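Local atomic coordinates of metallo-beta-lactamase domain-containing protein (Enterococcus faecalis, PDB entry 2AZ4), a protein that is of unknown function but binds two zinc ions in a metallo-beta-lactamase fold and may act on RNA as an exonuclease. Residues Asn264-Ala269 / Glu291-Glu296; Met285-Leu290 / Gly305-Leu310. All coordinates share one frame; numbering follows the deposited sequence.

Interaction 1: Asn264-Ala269 / Glu291-Glu296; sequences NVERFA and EVFGIE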
# COMPACT_ATOMS: atom_id res chain seq x y z
N ASN A 264 -6.20 -3.61 3.54
CA ASN A 264 -6.26 -5.09 3.45
C ASN A 264 -7.68 -5.62 3.56
O ASN A 264 -8.04 -6.34 4.51
CB ASN A 264 -5.35 -5.77 4.49
CG ASN A 264 -4.95 -7.15 4.07
OD1 ASN A 264 -5.61 -7.79 3.23
ND2 ASN A 264 -3.84 -7.65 4.63
N VAL A 265 -8.50 -5.28 2.57
CA VAL A 265 -9.93 -5.55 2.63
C VAL A 265 -10.20 -7.05 2.64
O VAL A 265 -11.11 -7.52 3.31
CB VAL A 265 -10.69 -4.89 1.47
CG1 VAL A 265 -12.16 -4.83 1.80
CG2 VAL A 265 -10.21 -3.45 1.26
N GLU A 266 -9.38 -7.81 1.92
CA GLU A 266 -9.57 -9.26 1.85
C GLU A 266 -9.30 -9.97 3.15
O GLU A 266 -9.90 -11.02 3.40
CB GLU A 266 -8.70 -9.87 0.75
CG GLU A 266 -9.32 -9.84 -0.62
CD GLU A 266 -8.63 -10.82 -1.56
OE1 GLU A 266 -8.95 -12.03 -1.51
OE2 GLU A 266 -7.74 -10.38 -2.32
N ARG A 267 -8.38 -9.46 3.97
CA ARG A 267 -8.19 -10.03 5.29
C ARG A 267 -9.47 -9.85 6.12
O ARG A 267 -9.93 -10.79 6.76
CB ARG A 267 -6.98 -9.43 6.03
CG ARG A 267 -6.77 -10.02 7.42
CD ARG A 267 -5.52 -9.50 8.16
NE ARG A 267 -4.28 -9.74 7.40
CZ ARG A 267 -3.08 -9.28 7.76
NH1 ARG A 267 -2.95 -8.59 8.89
NH2 ARG A 267 -2.01 -9.51 7.00
N PHE A 268 -10.05 -8.64 6.10
CA PHE A 268 -11.34 -8.43 6.79
C PHE A 268 -12.42 -9.36 6.27
O PHE A 268 -13.09 -10.04 7.07
CB PHE A 268 -11.78 -6.98 6.68
CG PHE A 268 -11.04 -6.06 7.59
CD1 PHE A 268 -11.49 -5.85 8.92
CD2 PHE A 268 -9.87 -5.42 7.16
CE1 PHE A 268 -10.80 -4.98 9.78
CE2 PHE A 268 -9.16 -4.55 8.03
CZ PHE A 268 -9.63 -4.33 9.34
N ALA A 269 -12.55 -9.44 4.95
CA ALA A 269 -13.45 -10.39 4.29
C ALA A 269 -13.26 -11.83 4.76
O ALA A 269 -14.24 -12.53 5.06
CB ALA A 269 -13.35 -10.27 2.76
N GLU A 291 -18.64 -1.57 -0.42
CA GLU A 291 -18.31 -0.95 -1.70
C GLU A 291 -17.49 -1.87 -2.61
O GLU A 291 -17.81 -2.04 -3.79
CB GLU A 291 -17.57 0.37 -1.47
CG GLU A 291 -17.37 1.13 -2.76
CD GLU A 291 -16.50 2.34 -2.59
OE1 GLU A 291 -16.14 2.65 -1.44
OE2 GLU A 291 -16.17 2.99 -3.62
N VAL A 292 -16.45 -2.49 -2.04
CA VAL A 292 -15.52 -3.35 -2.77
C VAL A 292 -16.07 -4.76 -3.08
O VAL A 292 -15.90 -5.26 -4.19
CB VAL A 292 -14.14 -3.43 -2.00
CG1 VAL A 292 -13.21 -4.44 -2.63
CG2 VAL A 292 -13.46 -2.07 -2.00
N PHE A 293 -16.71 -5.40 -2.10
CA PHE A 293 -17.14 -6.80 -2.21
C PHE A 293 -18.65 -7.05 -2.19
O PHE A 293 -19.08 -8.19 -2.40
CB PHE A 293 -16.50 -7.65 -1.12
CG PHE A 293 -15.02 -7.84 -1.28
CD1 PHE A 293 -14.50 -8.33 -2.47
CD2 PHE A 293 -14.15 -7.54 -0.25
CE1 PHE A 293 -13.14 -8.51 -2.62
CE2 PHE A 293 -12.78 -7.71 -0.40
CZ PHE A 293 -12.27 -8.19 -1.58
N GLY A 294 -19.43 -6.02 -1.91
CA GLY A 294 -20.87 -6.20 -1.69
C GLY A 294 -21.19 -6.99 -0.42
O GLY A 294 -22.29 -7.49 -0.26
N ILE A 295 -20.21 -7.09 0.48
CA ILE A 295 -20.40 -7.85 1.71
C ILE A 295 -21.05 -6.95 2.78
O ILE A 295 -20.66 -5.81 2.96
CB ILE A 295 -19.10 -8.49 2.20
CG1 ILE A 295 -18.73 -9.66 1.27
CG2 ILE A 295 -19.24 -9.00 3.65
CD1 ILE A 295 -17.31 -10.22 1.51
N GLU A 296 -22.09 -7.48 3.43
CA GLU A 296 -22.79 -6.73 4.45
C GLU A 296 -22.50 -7.37 5.78
O GLU A 296 -22.79 -8.55 5.99
CB GLU A 296 -24.28 -6.69 4.17
CG GLU A 296 -24.61 -5.83 2.95
CD GLU A 296 -26.03 -5.36 2.94
OE1 GLU A 296 -26.79 -5.80 2.05
OE2 GLU A 296 -26.39 -4.55 3.82
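Apolar packing carries the contact between Asn264-Ala269 and Glu291-Glu296, and no hydrogen bond crosses it. Phe293 sits at the centre. Its CG lies anti to the carbonyl carbon (chi1 -69°), and the ring reaches the start of helix 265-274, touching Val265, Glu266 and Ala269. Val265 CG1, anti to its own backbone N, comes within 3.7 Å of Phe293 CE2. The two side chains run past each other in opposite directions. Ala269 CB touches the same flank of the ring, 4.1 Å from Phe293 CE2. It also meets the tip of Ile295, with 4.2 Å between Ala269 CB and Ile295 CD1. Val292 CG1, from the preceding residue, lies 3.8 Å above the plane of the Phe293 ring, over its centre.

Glu266 uses its aliphatic part. Its CG is 3.5 Å from Phe293 CZ, and the side chain crosses Phe293 at about a right angle. Tyr170 adds an edge-to-face ring contact to Phe293.

Polar bonds fix the start of helix 265-274. Asn264 is the N-cap, and its OD1 accepts a weak bond from Arg267 N at 3.3 Å. The same OD1 is hydrogen-bonded to His195, and Arg267 forms salt bridges with Asp349 and Glu237.

Helix 283-293 ends here. Gly294 leaves it with a positive phi of 67°, and the chain then brings Ile295 back against Ala269. The contact pairs the crossover helices of two successive beta-alpha-beta units on the six-stranded parallel sheet, an insertion in the metallo-beta-lactamase fold consistent with a beta-CASP-like domain.

Interaction 2: Met285-Leu290 / Gly305-Leu310; sequences MAALLL and GKIPEL
Helix 283-293 is the crossover helix of a beta-alpha-beta unit, and a type I beta turn, Ile307 to Leu310, packs on its flank. No hydrogen bond joins the two segments. Side chains pack on each other and on backbone atoms. Ile307 comes first. Its CG1 lies beside the backbone N (chi1 -62°), which leaves CG2 anti to it. Ile307 CG2 stands 4.1 Å from Ala287 CB. Ile307 CD1 lies almost as close, so both branches, through CG2 and CD1, rest on that methyl. The backbone N of Ile307 is hydrogen-bonded to the hydroxyl of Tyr301. Glu309 follows, with its side chain bent at chi2 (69°). Leu290, with CG anti to its backbone N, extends its CD2 methyl to the turn's backbone, 3.5 Å from Glu309 O. The same Leu290 CD2 is 4.1 Å from Glu309 CB, so the aliphatic base of this exposed residue makes the side-chain contact. Leu310 closes the turn and is buried. Its backbone N donates to Ile307 O, with 3.2 Å between Leu310 N and Ile307 O. Tyr299 of strand 298-300 touches both Ala286 and Leu310. Leu310 CD2 packs on the backbone of Ala287 and lies 4.1 Å from Ala286 CB.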
# COMPACT_ATOMS: atom_id res chain seq x y z
N MET A 285 -15.15 0.95 7.86
CA MET A 285 -14.61 -0.32 7.38
C MET A 285 -15.71 -1.21 6.75
O MET A 285 -15.49 -1.83 5.69
CB MET A 285 -13.84 -1.07 8.47
CG MET A 285 -12.99 -2.25 7.93
SD MET A 285 -11.60 -1.71 6.86
CE MET A 285 -11.85 -2.83 5.49
N ALA A 286 -16.85 -1.28 7.41
CA ALA A 286 -18.01 -1.98 6.87
C ALA A 286 -18.41 -1.39 5.53
O ALA A 286 -18.72 -2.12 4.59
CB ALA A 286 -19.19 -1.93 7.86
N ALA A 287 -18.41 -0.07 5.44
CA ALA A 287 -18.83 0.60 4.22
C ALA A 287 -17.89 0.31 3.05
O ALA A 287 -18.36 0.09 1.92
CB ALA A 287 -18.94 2.11 4.45
N LEU A 288 -16.58 0.34 3.31
CA LEU A 288 -15.55 -0.04 2.32
C LEU A 288 -15.76 -1.48 1.84
O LEU A 288 -15.67 -1.78 0.64
CB LEU A 288 -14.14 0.10 2.93
CG LEU A 288 -12.95 -0.12 1.96
CD1 LEU A 288 -13.08 0.73 0.66
CD2 LEU A 288 -11.63 0.16 2.69
N LEU A 289 -16.02 -2.38 2.78
CA LEU A 289 -16.26 -3.77 2.45
C LEU A 289 -17.46 -3.94 1.54
O LEU A 289 -17.47 -4.79 0.61
CB LEU A 289 -16.53 -4.54 3.73
CG LEU A 289 -16.46 -6.04 3.58
CD1 LEU A 289 -15.01 -6.47 3.56
CD2 LEU A 289 -17.16 -6.63 4.76
N LEU A 290 -18.49 -3.15 1.82
CA LEU A 290 -19.72 -3.18 1.04
C LEU A 290 -19.41 -2.65 -0.35
O LEU A 290 -19.82 -3.23 -1.33
CB LEU A 290 -20.82 -2.33 1.72
CG LEU A 290 -22.15 -2.11 0.97
CD1 LEU A 290 -22.85 -3.44 0.64
CD2 LEU A 290 -23.07 -1.19 1.78
N GLY A 305 -23.11 10.92 13.04
CA GLY A 305 -23.70 10.89 11.72
C GLY A 305 -23.94 9.46 11.27
O GLY A 305 -23.79 8.51 12.06
N LYS A 306 -24.30 9.32 10.00
CA LYS A 306 -24.73 8.06 9.42
C LYS A 306 -24.06 7.94 8.06
O LYS A 306 -23.83 8.95 7.38
CB LYS A 306 -26.25 8.04 9.20
CG LYS A 306 -27.11 8.13 10.46
CD LYS A 306 -27.69 6.77 10.86
CE LYS A 306 -29.08 6.51 10.21
NZ LYS A 306 -30.15 7.45 10.72
N ILE A 307 -23.71 6.72 7.68
CA ILE A 307 -23.28 6.47 6.31
C ILE A 307 -24.51 5.90 5.59
O ILE A 307 -25.00 4.84 5.97
CB ILE A 307 -22.11 5.49 6.28
CG1 ILE A 307 -20.92 6.09 7.03
CG2 ILE A 307 -21.78 5.06 4.82
CD1 ILE A 307 -19.76 5.13 7.20
N PRO A 308 -25.00 6.61 4.56
CA PRO A 308 -26.28 6.23 3.93
C PRO A 308 -26.34 4.80 3.36
O PRO A 308 -27.40 4.17 3.37
CB PRO A 308 -26.49 7.29 2.84
CG PRO A 308 -25.21 8.09 2.74
CD PRO A 308 -24.39 7.82 3.97
N GLU A 309 -25.20 4.29 2.90
CA GLU A 309 -25.10 3.00 2.20
C GLU A 309 -25.39 1.83 3.11
O GLU A 309 -25.84 0.79 2.66
CB GLU A 309 -23.70 2.83 1.62
CG GLU A 309 -23.43 3.64 0.36
CD GLU A 309 -23.36 5.14 0.62
OE1 GLU A 309 -22.90 5.54 1.71
OE2 GLU A 309 -23.78 5.92 -0.29
N LEU A 310 -25.15 2.02 4.39
CA LEU A 310 -25.23 0.96 5.37
C LEU A 310 -26.68 0.72 5.73
O LEU A 310 -27.49 1.64 5.75
CB LEU A 310 -24.40 1.33 6.60
CG LEU A 310 -22.88 1.35 6.40
CD1 LEU A 310 -22.20 1.74 7.68
CD2 LEU A 310 -22.37 -0.07 5.96

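Overall arrangement
Both interactions use helix 283-293, and their centres are 12 Å apart. The segments alternate along the chain: 264-269, 285-290, 291-296, then 305-310. In interaction 1 the C-terminal end of the shared helix meets helix 265-274; in interaction 2 the preceding turns meet the loop after edge strand 298-300. The segments of the two interactions also pack on each other: Leu289 CD2 against Ile295 CG2, and Met285 CE against Phe268 CD2. Together they link both helices and the loop, where the six-stranded parallel sheet ends in that strand. Interaction 1 is near the zinc site, with the side chain of Val265 about 13 Å from a zinc ion. Interaction 2 lies away from it.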